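Local structure of L-threonine 3-dehydrogenase (Clostridioides difficile, 7OL1) at residues L26-L31 and I93-S98; N50-S55 and I69-D74. The protein probably catalyses the oxidation of the 3-hydroxyl group of L-threonine, as a dehydrogenase of the NAD(P)-dependent epimerase/dehydratase family. All coordinates share one frame; numbering follows the deposited sequence.

Interaction 1: residues L26-L31 and I93-S98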
ATOM      1  N   LEU A  26      10.232 -10.600  21.595  1.00 50.90           N
ATOM      2  CA  LEU A  26      11.258 -10.619  20.514  1.00 51.64           C
ATOM      3  C   LEU A  26      11.239  -9.252  19.834  1.00 50.47           C
ATOM      4  O   LEU A  26      10.211  -8.888  19.315  1.00 59.63           O
ATOM      5  CB  LEU A  26      10.925 -11.749  19.527  1.00 50.08           C
ATOM      6  CG  LEU A  26      11.637 -11.737  18.173  1.00 49.80           C
ATOM      7  CD1 LEU A  26      13.140 -11.876  18.314  1.00 49.19           C
ATOM      8  CD2 LEU A  26      11.108 -12.840  17.263  1.00 52.30           C
ATOM      9  N   ILE A  27      12.360  -8.550  19.825  1.00 51.51           N
ATOM     10  CA  ILE A  27      12.587  -7.317  19.029  1.00 50.23           C
ATOM     11  C   ILE A  27      13.429  -7.640  17.792  1.00 52.62           C
ATOM     12  O   ILE A  27      14.624  -7.917  17.974  1.00 59.94           O
ATOM     13  CB  ILE A  27      13.307  -6.262  19.887  1.00 50.54           C
ATOM     14  CG1 ILE A  27      12.617  -6.062  21.238  1.00 51.44           C
ATOM     15  CG2 ILE A  27      13.434  -4.965  19.104  1.00 49.42           C
ATOM     16  CD1 ILE A  27      13.444  -5.248  22.195  1.00 54.06           C
ATOM     17  N   THR A  28      12.860  -7.529  16.587  1.00 49.99           N
ATOM     18  CA  THR A  28      13.634  -7.458  15.316  1.00 51.58           C
ATOM     19  C   THR A  28      14.120  -6.016  15.127  1.00 51.65           C
ATOM     20  O   THR A  28      13.505  -5.112  15.681  1.00 58.05           O
ATOM     21  CB  THR A  28      12.817  -7.985  14.136  1.00 53.88           C
ATOM     22  OG1 THR A  28      12.022  -6.880  13.734  1.00 54.27           O
ATOM     23  CG2 THR A  28      11.950  -9.189  14.464  1.00 53.52           C
ATOM     24  N   GLY A  29      15.239  -5.823  14.444  1.00 53.01           N
ATOM     25  CA  GLY A  29      15.833  -4.498  14.181  1.00 56.62           C
ATOM     26  C   GLY A  29      16.307  -3.821  15.452  1.00 52.78           C
ATOM     27  O   GLY A  29      16.343  -2.576  15.524  1.00 58.92           O
ATOM     28  N   ALA A  30      16.733  -4.610  16.417  1.00 56.13           N
ATOM     29  CA  ALA A  30      17.063  -4.137  17.777  1.00 56.79           C
ATOM     30  C   ALA A  30      18.269  -3.201  17.793  1.00 51.99           C
ATOM     31  O   ALA A  30      18.494  -2.652  18.859  1.00 61.46           O
ATOM     32  CB  ALA A  30      17.299  -5.312  18.691  1.00 59.83           C
ATOM     33  N   LEU A  31      19.043  -3.033  16.719  1.00 57.09           N
ATOM     34  CA  LEU A  31      20.248  -2.147  16.797  1.00 65.26           C
ATOM     35  C   LEU A  31      20.040  -0.817  16.046  1.00 69.96           C
ATOM     36  O   LEU A  31      20.953   0.045  16.097  1.00 63.45           O
ATOM     37  CB  LEU A  31      21.477  -2.900  16.275  1.00 62.42           C
ATOM     38  CG  LEU A  31      21.841  -4.178  17.026  1.00 60.87           C
ATOM     39  CD1 LEU A  31      23.155  -4.716  16.521  1.00 64.71           C
ATOM     40  CD2 LEU A  31      21.898  -3.985  18.535  1.00 59.38           C
ATOM     41  N   ILE A  93       6.012  -9.711  19.478  1.00 52.78           N
ATOM     42  CA  ILE A  93       7.081  -9.394  18.489  1.00 45.62           C
ATOM     43  C   ILE A  93       7.004  -7.891  18.203  1.00 46.89           C
ATOM     44  O   ILE A  93       5.972  -7.436  17.749  1.00 57.12           O
ATOM     45  CB  ILE A  93       6.901 -10.257  17.225  1.00 43.89           C
ATOM     46  CG1 ILE A  93       6.776 -11.746  17.568  1.00 44.65           C
ATOM     47  CG2 ILE A  93       8.019 -10.019  16.219  1.00 41.98           C
ATOM     48  CD1 ILE A  93       6.732 -12.661  16.367  1.00 43.64           C
ATOM     49  N   ILE A  94       8.037  -7.144  18.537  1.00 43.69           N
ATOM     50  CA  ILE A  94       8.186  -5.732  18.128  1.00 46.51           C
ATOM     51  C   ILE A  94       9.092  -5.733  16.894  1.00 52.10           C
ATOM     52  O   ILE A  94      10.341  -5.686  17.028  1.00 52.13           O
ATOM     53  CB  ILE A  94       8.711  -4.883  19.298  1.00 48.30           C
ATOM     54  CG1 ILE A  94       7.770  -4.976  20.502  1.00 50.52           C
ATOM     55  CG2 ILE A  94       8.930  -3.439  18.868  1.00 49.48           C
ATOM     56  CD1 ILE A  94       8.354  -4.421  21.765  1.00 48.89           C
ATOM     57  N   HIS A  95       8.451  -5.772  15.730  1.00 46.44           N
ATOM     58  CA  HIS A  95       9.076  -5.815  14.394  1.00 42.81           C
ATOM     59  C   HIS A  95       9.609  -4.448  13.974  1.00 45.23           C
ATOM     60  O   HIS A  95       8.997  -3.868  13.080  1.00 58.70           O
ATOM     61  CB  HIS A  95       8.069  -6.361  13.374  1.00 44.05           C
ATOM     62  CG  HIS A  95       8.722  -6.704  12.085  1.00 50.90           C
ATOM     63  ND1 HIS A  95       9.826  -7.530  12.038  1.00 48.70           N
ATOM     64  CD2 HIS A  95       8.456  -6.324  10.814  1.00 49.70           C
ATOM     65  CE1 HIS A  95      10.211  -7.637  10.779  1.00 60.19           C
ATOM     66  NE2 HIS A  95       9.381  -6.915   9.997  1.00 54.25           N
ATOM     67  N   LEU A  96      10.779  -4.025  14.467  1.00 41.63           N
ATOM     68  CA  LEU A  96      11.453  -2.789  13.985  1.00 43.47           C
ATOM     69  C   LEU A  96      12.303  -3.012  12.723  1.00 47.57           C
ATOM     70  O   LEU A  96      12.723  -2.024  12.119  1.00 56.11           O
ATOM     71  CB  LEU A  96      12.364  -2.195  15.057  1.00 42.10           C
ATOM     72  CG  LEU A  96      11.845  -2.136  16.486  1.00 46.93           C
ATOM     73  CD1 LEU A  96      12.849  -1.391  17.368  1.00 51.84           C
ATOM     74  CD2 LEU A  96      10.491  -1.485  16.549  1.00 51.39           C
ATOM     75  N   ALA A  97      12.648  -4.222  12.331  1.00 58.91           N
ATOM     76  CA  ALA A  97      13.572  -4.416  11.182  1.00 63.37           C
ATOM     77  C   ALA A  97      13.059  -3.603   9.996  1.00 55.12           C
ATOM     78  O   ALA A  97      11.895  -3.777   9.665  1.00 59.19           O
ATOM     79  CB  ALA A  97      13.667  -5.875  10.790  1.00 68.57           C
ATOM     80  N   SER A  98      13.914  -2.805   9.363  1.00 54.87           N
ATOM     81  CA  SER A  98      13.610  -2.118   8.077  1.00 56.42           C
ATOM     82  C   SER A  98      14.801  -1.278   7.582  1.00 47.36           C
ATOM     83  O   SER A  98      15.684  -0.923   8.363  1.00 48.97           O
ATOM     84  CB  SER A  98      12.388  -1.244   8.229  1.00 56.78           C
ATOM     85  OG  SER A  98      12.568  -0.383   9.348  1.00 61.69           O
TER

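Interaction 2: residues N50-S55 and I69-D74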
ATOM      1  N   ASN A  50      13.866 -12.195  29.482  1.00 72.52           N
ATOM      2  CA  ASN A  50      12.548 -12.237  28.790  1.00 70.66           C
ATOM      3  C   ASN A  50      12.517 -11.354  27.532  1.00 68.35           C
ATOM      4  O   ASN A  50      11.471 -11.334  26.839  1.00 65.15           O
ATOM      5  CB  ASN A  50      11.454 -11.780  29.737  1.00 72.04           C
ATOM      6  CG  ASN A  50      11.291 -12.751  30.873  1.00 68.25           C
ATOM      7  OD1 ASN A  50      11.245 -13.952  30.660  1.00 76.51           O
ATOM      8  ND2 ASN A  50      11.193 -12.236  32.075  1.00 72.02           N
ATOM      9  N   VAL A  51      13.615 -10.651  27.260  1.00 62.69           N
ATOM     10  CA  VAL A  51      13.788  -9.776  26.075  1.00 61.99           C
ATOM     11  C   VAL A  51      14.923 -10.344  25.228  1.00 62.85           C
ATOM     12  O   VAL A  51      16.139 -10.279  25.677  1.00 68.43           O
ATOM     13  CB  VAL A  51      14.059  -8.327  26.507  1.00 60.27           C
ATOM     14  CG1 VAL A  51      14.353  -7.418  25.327  1.00 62.12           C
ATOM     15  CG2 VAL A  51      12.892  -7.802  27.299  1.00 62.81           C
ATOM     16  N   ILE A  52      14.516 -10.844  24.062  1.00 55.47           N
ATOM     17  CA  ILE A  52      15.383 -11.331  22.956  1.00 54.74           C
ATOM     18  C   ILE A  52      15.562 -10.211  21.933  1.00 53.16           C
ATOM     19  O   ILE A  52      14.646 -10.010  21.102  1.00 53.92           O
ATOM     20  CB  ILE A  52      14.745 -12.563  22.302  1.00 55.16           C
ATOM     21  CG1 ILE A  52      14.595 -13.700  23.306  1.00 60.37           C
ATOM     22  CG2 ILE A  52      15.544 -12.987  21.098  1.00 57.56           C
ATOM     23  CD1 ILE A  52      13.225 -13.773  23.868  1.00 64.93           C
ATOM     24  N   ALA A  53      16.703  -9.535  21.971  1.00 45.35           N
ATOM     25  CA  ALA A  53      17.128  -8.596  20.916  1.00 49.91           C
ATOM     26  C   ALA A  53      17.670  -9.387  19.735  1.00 51.28           C
ATOM     27  O   ALA A  53      18.385 -10.324  19.998  1.00 60.59           O
ATOM     28  CB  ALA A  53      18.179  -7.672  21.441  1.00 48.68           C
ATOM     29  N   SER A  54      17.339  -8.990  18.509  1.00 52.56           N
ATOM     30  CA  SER A  54      17.727  -9.645  17.238  1.00 54.83           C
ATOM     31  C   SER A  54      18.135  -8.589  16.202  1.00 54.53           C
ATOM     32  O   SER A  54      17.582  -7.513  16.257  1.00 67.29           O
ATOM     33  CB  SER A  54      16.600 -10.527  16.758  1.00 59.96           C
ATOM     34  OG  SER A  54      15.691  -9.859  15.898  1.00 64.44           O
ATOM     35  N   SER A  55      19.059  -8.900  15.289  1.00 58.21           N
ATOM     36  CA  SER A  55      19.540  -8.010  14.198  1.00 56.69           C
ATOM     37  C   SER A  55      20.171  -8.855  13.090  1.00 56.16           C
ATOM     38  O   SER A  55      20.519  -9.974  13.376  1.00 62.78           O
ATOM     39  CB  SER A  55      20.513  -6.984  14.721  1.00 58.71           C
ATOM     40  OG  SER A  55      20.891  -6.055  13.704  1.00 65.09           O
ATOM     41  N   ILE A  69      20.334 -11.443  26.236  1.00 60.04           N
ATOM     42  CA  ILE A  69      20.043 -12.371  25.101  1.00 57.96           C
ATOM     43  C   ILE A  69      20.050 -11.607  23.777  1.00 56.74           C
ATOM     44  O   ILE A  69      19.331 -10.610  23.680  1.00 65.70           O
ATOM     45  CB  ILE A  69      18.701 -13.088  25.276  1.00 54.11           C
ATOM     46  CG1 ILE A  69      18.538 -13.653  26.691  1.00 55.64           C
ATOM     47  CG2 ILE A  69      18.534 -14.154  24.197  1.00 55.05           C
ATOM     48  CD1 ILE A  69      17.268 -14.515  26.904  1.00 60.54           C
ATOM     49  N   PHE A  70      20.797 -12.109  22.793  1.00 59.24           N
ATOM     50  CA  PHE A  70      20.939 -11.546  21.424  1.00 58.25           C
ATOM     51  C   PHE A  70      21.066 -12.675  20.407  1.00 57.31           C
ATOM     52  O   PHE A  70      21.812 -13.611  20.635  1.00 76.05           O
ATOM     53  CB  PHE A  70      22.173 -10.667  21.273  1.00 55.47           C
ATOM     54  CG  PHE A  70      22.331 -10.089  19.893  1.00 69.40           C
ATOM     55  CD1 PHE A  70      21.703  -8.903  19.550  1.00 74.02           C
ATOM     56  CD2 PHE A  70      23.099 -10.725  18.929  1.00 77.94           C
ATOM     57  CE1 PHE A  70      21.847  -8.366  18.279  1.00 76.11           C
ATOM     58  CE2 PHE A  70      23.248 -10.182  17.659  1.00 77.55           C
ATOM     59  CZ  PHE A  70      22.618  -9.005  17.336  1.00 76.22           C
ATOM     60  N   GLU A  71      20.394 -12.526  19.276  1.00 58.39           N
ATOM     61  CA  GLU A  71      20.275 -13.542  18.214  1.00 54.58           C
ATOM     62  C   GLU A  71      20.391 -12.864  16.850  1.00 55.23           C
ATOM     63  O   GLU A  71      19.599 -11.994  16.549  1.00 63.02           O
ATOM     64  CB  GLU A  71      18.934 -14.237  18.374  1.00 54.87           C
ATOM     65  CG  GLU A  71      18.882 -15.091  19.626  1.00 60.15           C
ATOM     66  CD  GLU A  71      19.392 -16.516  19.463  1.00 61.85           C
ATOM     67  OE1 GLU A  71      18.855 -17.380  20.177  1.00 59.23           O
ATOM     68  OE2 GLU A  71      20.298 -16.762  18.607  1.00 57.93           O
ATOM     69  N   ILE A  72      21.372 -13.248  16.062  1.00 52.19           N
ATOM     70  CA  ILE A  72      21.397 -12.949  14.609  1.00 50.59           C
ATOM     71  C   ILE A  72      20.119 -13.491  13.981  1.00 49.68           C
ATOM     72  O   ILE A  72      19.833 -14.725  14.113  1.00 56.76           O
ATOM     73  CB  ILE A  72      22.629 -13.553  13.921  1.00 51.20           C
ATOM     74  CG1 ILE A  72      23.941 -13.099  14.572  1.00 55.61           C
ATOM     75  CG2 ILE A  72      22.581 -13.251  12.434  1.00 51.14           C
ATOM     76  CD1 ILE A  72      24.204 -11.614  14.467  1.00 62.73           C
ATOM     77  N   LEU A  73      19.435 -12.600  13.259  1.00 50.85           N
ATOM     78  CA  LEU A  73      18.171 -12.877  12.527  1.00 51.15           C
ATOM     79  C   LEU A  73      18.083 -11.983  11.291  1.00 52.57           C
ATOM     80  O   LEU A  73      18.303 -10.753  11.395  1.00 62.51           O
ATOM     81  CB  LEU A  73      16.982 -12.655  13.455  1.00 46.14           C
ATOM     82  CG  LEU A  73      15.619 -12.905  12.841  1.00 49.00           C
ATOM     83  CD1 LEU A  73      15.540 -14.222  12.094  1.00 54.59           C
ATOM     84  CD2 LEU A  73      14.590 -12.882  13.939  1.00 53.39           C
ATOM     85  N   ASP A  74      17.871 -12.631  10.155  1.00 49.87           N
ATOM     86  CA  ASP A  74      17.462 -11.997   8.889  1.00 52.60           C
ATOM     87  C   ASP A  74      15.960 -12.270   8.752  1.00 49.90           C
ATOM     88  O   ASP A  74      15.563 -13.409   8.375  1.00 50.86           O
ATOM     89  CB  ASP A  74      18.315 -12.488   7.717  1.00 50.04           C
ATOM     90  CG  ASP A  74      17.797 -12.020   6.368  1.00 62.56           C
ATOM     91  OD1 ASP A  74      16.790 -11.252   6.330  1.00 64.61           O
ATOM     92  OD2 ASP A  74      18.385 -12.424   5.356  1.00 77.32           O
TER

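Interaction 1: residues L26-L31 and I93-S98
T28 OG1 takes N-H groups from A97 and H95, both in I93-S98. A97 N lies 3.1 Å from T28 OG1, with a nearly straight N-H...O angle of 165°. H95 ND1 is closer to T28 OG1, at 2.8 Å, but this bond is strongly bent and weak. The first torsion explains this reach: chi1 of 83° sets OG1 between the backbone N and the carbonyl carbon, facing the loop after the strand, and puts CG2 beside the backbone N. T28 CG2 therefore meets the H95 ring in plane at its edge, 3.6 Å from H95 ND1, while OG1 approaches the ring obliquely.

Parallel pairing is evident from axes 9° apart and from the 2.9 Å bond from I94 N to L26 O, which lies in the carbonyl plane. L96 N, which closes the inverse gamma turn centred on H95 by a weak bond to I94 O, also reaches T28 O weakly at 3.2 Å. On the I27-I94 face, L96 CD1 lies beside I27 CG2 at 4.0 Å, the two side chains pointing the same way, and helix 33-46 covers I27 and I94. I93 and H95 face helix 108-129. After T28 the chain turns at G29, whose phi is positive, beside A97. The start of a glycine-rich G-x-x-G-x-x-G loop after the first strand, beside the strand end at H95-S98, is characteristic of the Rossmann fold of extended short-chain dehydrogenases, where this end of the sheet probably receives the dinucleotide.

Interaction 2: residues N50-S55 and I69-D74
S55 O receives L73 N at 2.8 Å along an almost straight N-H line of 172°, although the donor sits well above the carbonyl plane. I72 CA adds a C-H...O contact to S55 O at 3.3 Å. This closes the parallel pairing of strands 51-55 and 69-72 at one margin of a Rossmann-type sheet, where the strand axes diverge by 30°. A53 O is gripped in the same two-part way, by E71 N at 3.1 Å in its carbonyl plane and by F70 CA. The bonds from A53 N to I69 O and from S55 N to E71 O are weak.

On the A53-S55 face, F70 carries the side-chain contact. Its CG is anti to the backbone N (chi1 180°), which lays the ring along the neighbouring strand: F70 CD1 is 3.6 Å from A53 O, and F70 CZ is 3.9 Å from S55 CB, both approaches oblique to the ring. Helix 33-46 touches A53 on this face through R43.

The other face is more mixed. I52 CG1 meets I69 CG2 at 4.1 Å, and the end of E71 leads away from strand 51-55, where OE1 is hydrogen-bonded to Y88 OH and salt-bridged to K87 NZ. L73 packs on helix 78-87 through F81 and I84, and L73 CD2 lies 3.8 Å from S54 OG, a hydroxyl that is itself hydrogen-bonded to I27 O.

From the N terminus the chain runs through strand 25-28, helix 33-46 and strand 51-55, then through a connection without helix or strand into strand 69-72, where interaction 2 closes the shorter loop. Helix 78-87 follows, and strand 92-95 returns beside 25-28, so interaction 1 closes a longer loop in which interaction 2 is nested. The two centres lie 8 Å apart. They are joined directly where strands 25-28 and 51-55 are neighbours: I27 N to I52 O and I27 O to S54 N, each 3.0 Å, are probable hydrogen bonds. The resulting strand order, 69-72, 51-55, 25-28, 92-95, joins both contacts in one half of the Rossmann sheet.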